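Local coordinates for protein dihydroorotase (Saccharomyces cerevisiae S288C, PDB 6L0A) that catalyses, with two zinc ions, the interconversion of N-carbamoyl-L-aspartate and dihydroorotate, the third step of de novo pyrimidine synthesis, at residues P46-T49 / R53-E56; M72-S77 / D83-A88. One frame throughout, in Å; residues are numbered along the deposited sequence.

How the contacts relate
Coming from the N terminus, the chain leaves strand 37-40, runs through the loop holding 46-49 and enters helix 51-64; contact 1 folds that loop onto the start of its own helix. The chain then returns through strand 69-71 into the stretch 72-77 and reaches helix 82-90, where contact 2 closes a second, slightly longer loop. The two closures follow in series, neither containing nor crossing the other. They still meet in space, with centres 9 Å apart: Ile-48 O lies 2.9 Å from Tyr-75 N, probably hydrogen-bonded, Pro-47 packs on Tyr-75, and Thr-49 lies against Leu-84. Two successive strand-to-helix units of the TIM barrel are thus joined side by side.

Contact 1. Residues P46-T49 / R53-E56; sequences PPIT and RVIE
In the strand-to-helix loop that leads into helix 51-64 of this TIM-barrel enzyme, Pro-46 and Ile-48 lie against Arg-53 and Val-54 near the helix start. The same loop carries Asn-43 of the malate pocket. Arg-53 reaches out from the helix with CG anti to the backbone N (chi1 -172°) and a bend at chi2, and this brings the edge of its guanidinium to the carbonyl of Pro-46. The main bond runs from Arg-53 NH2 to Pro-46 O at 2.7 Å and is nearly straight, 169° at the hydrogen. It lies in the carbonyl plane, and the oxygen sits almost in the guanidinium plane. A second bond to the same oxygen, from Arg-53 NE at 3.4 Å, is bent and weak. The ring of Pro-46, which follows a cis peptide bond, brings CD to 3.6 Å from Arg-53 NH2. Deeper in, the buried Ile-48 puts its CG2 branch 3.7 Å from Val-54 CB, the two side chains crossing at about a right angle. Arg-53 NH2 also has a long, weak ion pair with Glu-19, so the positive charge probably has a distant carboxylate to offset it as well as the neutral carbonyl oxygen it bonds.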
loop_
_atom_site.group_PDB
_atom_site.type_symbol
_atom_site.label_atom_id
_atom_site.label_comp_id
_atom_site.label_asym_id
_atom_site.label_seq_id
_atom_site.Cartn_x
_atom_site.Cartn_y
_atom_site.Cartn_z
ATOM N N PRO C 46 21.975 -0.404 19.032
ATOM C CA PRO C 46 22.592 0.189 17.850
ATOM C C PRO C 46 22.946 -0.889 16.840
ATOM O O PRO C 46 22.953 -2.065 17.216
ATOM C CB PRO C 46 23.866 0.852 18.404
ATOM C CG PRO C 46 23.767 0.744 19.879
ATOM C CD PRO C 46 22.916 -0.428 20.164
ATOM N N PRO C 47 23.228 -0.493 15.599
ATOM C CA PRO C 47 23.602 -1.477 14.575
ATOM C C PRO C 47 24.893 -2.182 14.949
ATOM O O PRO C 47 25.746 -1.633 15.652
ATOM C CB PRO C 47 23.790 -0.631 13.310
ATOM C CG PRO C 47 23.978 0.787 13.814
ATOM C CD PRO C 47 23.152 0.873 15.058
ATOM N N ILE C 48 25.046 -3.401 14.443
ATOM C CA ILE C 48 26.251 -4.178 14.717
ATOM C C ILE C 48 27.386 -3.641 13.856
ATOM O O ILE C 48 27.449 -3.912 12.652
ATOM C CB ILE C 48 26.042 -5.668 14.450
ATOM C CG1 ILE C 48 24.804 -6.178 15.179
ATOM C CG2 ILE C 48 27.312 -6.416 14.850
ATOM C CD1 ILE C 48 24.568 -7.659 14.949
ATOM N N THR C 49 28.322 -2.915 14.481
ATOM C CA THR C 49 29.444 -2.334 13.761
ATOM C C THR C 49 30.770 -2.559 14.477
ATOM O O THR C 49 31.767 -1.927 14.110
ATOM C CB THR C 49 29.238 -0.829 13.556
ATOM O OG1 THR C 49 29.256 -0.171 14.834
ATOM C CG2 THR C 49 27.900 -0.551 12.867
ATOM N N ARG C 53 30.718 -6.828 19.637
ATOM C CA ARG C 53 29.263 -6.950 19.565
ATOM C C ARG C 53 28.840 -8.138 18.702
ATOM O O ARG C 53 27.934 -8.890 19.076
ATOM C CB ARG C 53 28.673 -5.650 19.020
ATOM C CG ARG C 53 27.158 -5.532 19.051
ATOM C CD ARG C 53 26.773 -4.062 19.270
ATOM N NE ARG C 53 25.388 -3.740 18.907
ATOM C CZ ARG C 53 24.340 -4.208 19.571
ATOM N NH1 ARG C 53 24.523 -5.014 20.612
ATOM N NH2 ARG C 53 23.113 -3.882 19.201
ATOM N N VAL C 54 29.482 -8.327 17.545
ATOM C CA VAL C 54 29.075 -9.419 16.668
ATOM C C VAL C 54 29.482 -10.763 17.250
ATOM O O VAL C 54 28.786 -11.766 17.046
ATOM C CB VAL C 54 29.636 -9.221 15.247
ATOM C CG1 VAL C 54 31.117 -9.572 15.176
ATOM C CG2 VAL C 54 28.828 -10.055 14.231
ATOM N N ILE C 55 30.601 -10.816 17.983
ATOM C CA ILE C 55 31.005 -12.063 18.623
ATOM C C ILE C 55 30.030 -12.430 19.734
ATOM O O ILE C 55 29.565 -13.571 19.819
ATOM C CB ILE C 55 32.448 -11.955 19.151
ATOM C CG1 ILE C 55 33.440 -11.970 17.992
ATOM C CG2 ILE C 55 32.751 -13.115 20.121
ATOM C CD1 ILE C 55 34.851 -11.589 18.400
ATOM N N GLU C 56 29.695 -11.464 20.600
ATOM C CA GLU C 56 28.776 -11.760 21.694
ATOM C C GLU C 56 27.367 -12.044 21.182
ATOM O O GLU C 56 26.664 -12.882 21.755
ATOM C CB GLU C 56 28.770 -10.614 22.712
ATOM C CG GLU C 56 30.069 -10.500 23.513
ATOM C CD GLU C 56 30.371 -11.751 24.350
ATOM O OE1 GLU C 56 31.415 -12.402 24.105
ATOM O OE2 GLU C 56 29.568 -12.077 25.253
#

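Contact 2. Residues M72-S77 / D83-A88; sequences MSFYLS and DLIHEA
Ala-88 N donates to Leu-84 O at 2.8 Å, a helical backbone bond one turn long, and these two residues present their side chains to the same target, the ring of Phe-74. The contact itself is wholly apolar. Phe-74 turns its CG anti to the carbonyl carbon (chi1 -82°), and the ring reaches across to helix 82-90 so that its CE2-CZ side meets the helix. Ala-88 CB comes nearest, 3.5 Å from Phe-74 CE2 and 3.8 Å from CZ. Leu-84 approaches the same ring corner obliquely: its CG is 3.8 Å from Phe-74 CE2, and CD1 stands 4.1 Å from both CE2 and CZ. At the ring edge, near its plane, Ile-85 CD1 lies 4.3 Å from Phe-74 CD2. Three residues of the helix thus seat one aromatic side chain, which also touches Ile-94 on the loop beyond. Replacing Phe-74 with an alanine would probably open a gap in front of Leu-84 and Ala-88 and leave Ile-85 CD1 without its neighbour at the ring edge. Ile-85 also packs on Ala-126 of helix 121-130, while the backbone of Phe-74 pairs with Gly-96. Buried packing of this kind, from the chain just past a strand onto the inner side of the following helix, is typical of the strand-to-helix units of a TIM barrel.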
loop_
_atom_site.group_PDB
_atom_site.type_symbol
_atom_site.label_atom_id
_atom_site.label_comp_id
_atom_site.label_asym_id
_atom_site.label_seq_id
_atom_site.Cartn_x
_atom_site.Cartn_y
_atom_site.Cartn_z
ATOM N N MET C 72 27.323 -14.407 10.272
ATOM C CA MET C 72 27.087 -13.098 10.869
ATOM C C MET C 72 27.484 -11.984 9.907
ATOM O O MET C 72 28.236 -12.202 8.954
ATOM C CB MET C 72 27.864 -12.957 12.177
ATOM C CG MET C 72 27.635 -14.107 13.170
ATOM S SD MET C 72 25.911 -14.295 13.712
ATOM C CE MET C 72 25.640 -12.761 14.603
ATOM N N SER C 73 26.986 -10.774 10.178
ATOM C CA SER C 73 27.280 -9.636 9.321
ATOM C C SER C 73 27.502 -8.371 10.144
ATOM O O SER C 73 27.062 -8.242 11.290
ATOM C CB SER C 73 26.143 -9.364 8.319
ATOM O OG SER C 73 24.937 -9.093 9.026
ATOM N N PHE C 74 28.206 -7.431 9.517
ATOM C CA PHE C 74 28.257 -6.046 9.950
ATOM C C PHE C 74 27.225 -5.216 9.186
ATOM O O PHE C 74 26.850 -5.528 8.053
ATOM C CB PHE C 74 29.646 -5.436 9.700
ATOM C CG PHE C 74 30.676 -5.754 10.761
ATOM C CD1 PHE C 74 30.301 -6.052 12.066
ATOM C CD2 PHE C 74 32.024 -5.705 10.447
ATOM C CE1 PHE C 74 31.268 -6.318 13.042
ATOM C CE2 PHE C 74 32.995 -5.977 11.400
ATOM C CZ PHE C 74 32.621 -6.281 12.701
ATOM N N TYR C 75 26.805 -4.129 9.815
ATOM C CA TYR C 75 25.954 -3.112 9.206
ATOM C C TYR C 75 26.843 -2.056 8.556
ATOM O O TYR C 75 27.793 -1.578 9.182
ATOM C CB TYR C 75 25.099 -2.523 10.322
ATOM C CG TYR C 75 24.057 -1.474 10.043
ATOM C CD1 TYR C 75 24.412 -0.152 9.786
ATOM C CD2 TYR C 75 22.707 -1.787 10.149
ATOM C CE1 TYR C 75 23.433 0.821 9.599
ATOM C CE2 TYR C 75 21.727 -0.826 9.968
ATOM C CZ TYR C 75 22.094 0.469 9.688
ATOM O OH TYR C 75 21.115 1.420 9.517
ATOM N N LEU C 76 26.559 -1.702 7.304
ATOM C CA LEU C 76 27.418 -0.737 6.606
ATOM C C LEU C 76 27.156 0.657 7.169
ATOM O O LEU C 76 26.146 1.292 6.854
ATOM C CB LEU C 76 27.186 -0.789 5.098
ATOM C CG LEU C 76 28.184 0.032 4.246
ATOM C CD1 LEU C 76 29.576 -0.530 4.392
ATOM C CD2 LEU C 76 27.799 0.048 2.769
ATOM N N SER C 77 28.066 1.154 8.002
ATOM C CA SER C 77 27.814 2.407 8.704
ATOM C C SER C 77 29.004 3.345 8.583
ATOM O O SER C 77 30.102 2.950 8.184
ATOM C CB SER C 77 27.483 2.183 10.188
ATOM O OG SER C 77 28.638 2.207 11.002
ATOM N N ASP C 83 40.324 -1.411 8.392
ATOM C CA ASP C 83 41.071 -2.249 9.325
ATOM C C ASP C 83 40.129 -3.167 10.096
ATOM O O ASP C 83 40.439 -4.344 10.314
ATOM C CB ASP C 83 41.896 -1.373 10.268
ATOM C CG ASP C 83 43.007 -0.623 9.538
ATOM O OD1 ASP C 83 44.177 -1.057 9.633
ATOM O OD2 ASP C 83 42.712 0.390 8.855
ATOM N N LEU C 84 38.948 -2.658 10.472
ATOM C CA LEU C 84 37.976 -3.485 11.185
ATOM C C LEU C 84 37.434 -4.594 10.293
ATOM O O LEU C 84 37.162 -5.702 10.768
ATOM C CB LEU C 84 36.841 -2.614 11.714
ATOM C CG LEU C 84 35.656 -3.377 12.306
ATOM C CD1 LEU C 84 36.121 -4.335 13.408
ATOM C CD2 LEU C 84 34.598 -2.421 12.828
ATOM N N ILE C 85 37.261 -4.314 8.999
ATOM C CA ILE C 85 36.862 -5.356 8.055
ATOM C C ILE C 85 37.904 -6.472 8.020
ATOM O O ILE C 85 37.577 -7.661 8.115
ATOM C CB ILE C 85 36.644 -4.749 6.657
ATOM C CG1 ILE C 85 35.506 -3.724 6.682
ATOM C CG2 ILE C 85 36.415 -5.850 5.618
ATOM C CD1 ILE C 85 34.118 -4.332 6.937
ATOM N N HIS C 86 39.179 -6.100 7.865
ATOM C CA HIS C 86 40.251 -7.092 7.863
ATOM C C HIS C 86 40.292 -7.862 9.181
ATOM O O HIS C 86 40.419 -9.091 9.191
ATOM C CB HIS C 86 41.596 -6.403 7.600
ATOM C CG HIS C 86 41.769 -5.928 6.188
ATOM N ND1 HIS C 86 41.895 -6.789 5.122
ATOM C CD2 HIS C 86 41.839 -4.677 5.672
ATOM C CE1 HIS C 86 42.034 -6.092 4.008
ATOM N NE2 HIS C 86 41.997 -4.807 4.315
ATOM N N GLU C 87 40.182 -7.148 10.302
ATOM C CA GLU C 87 40.231 -7.782 11.615
ATOM C C GLU C 87 39.090 -8.783 11.794
ATOM O O GLU C 87 39.314 -9.935 12.188
ATOM C CB GLU C 87 40.184 -6.707 12.697
ATOM C CG GLU C 87 40.223 -7.232 14.113
ATOM C CD GLU C 87 40.201 -6.117 15.149
ATOM O OE1 GLU C 87 39.245 -5.310 15.137
ATOM O OE2 GLU C 87 41.137 -6.046 15.977
ATOM N N ALA C 88 37.853 -8.355 11.512
ATOM C CA ALA C 88 36.701 -9.240 11.678
ATOM C C ALA C 88 36.778 -10.431 10.737
ATOM O O ALA C 88 36.416 -11.551 11.111
ATOM C CB ALA C 88 35.403 -8.467 11.441
#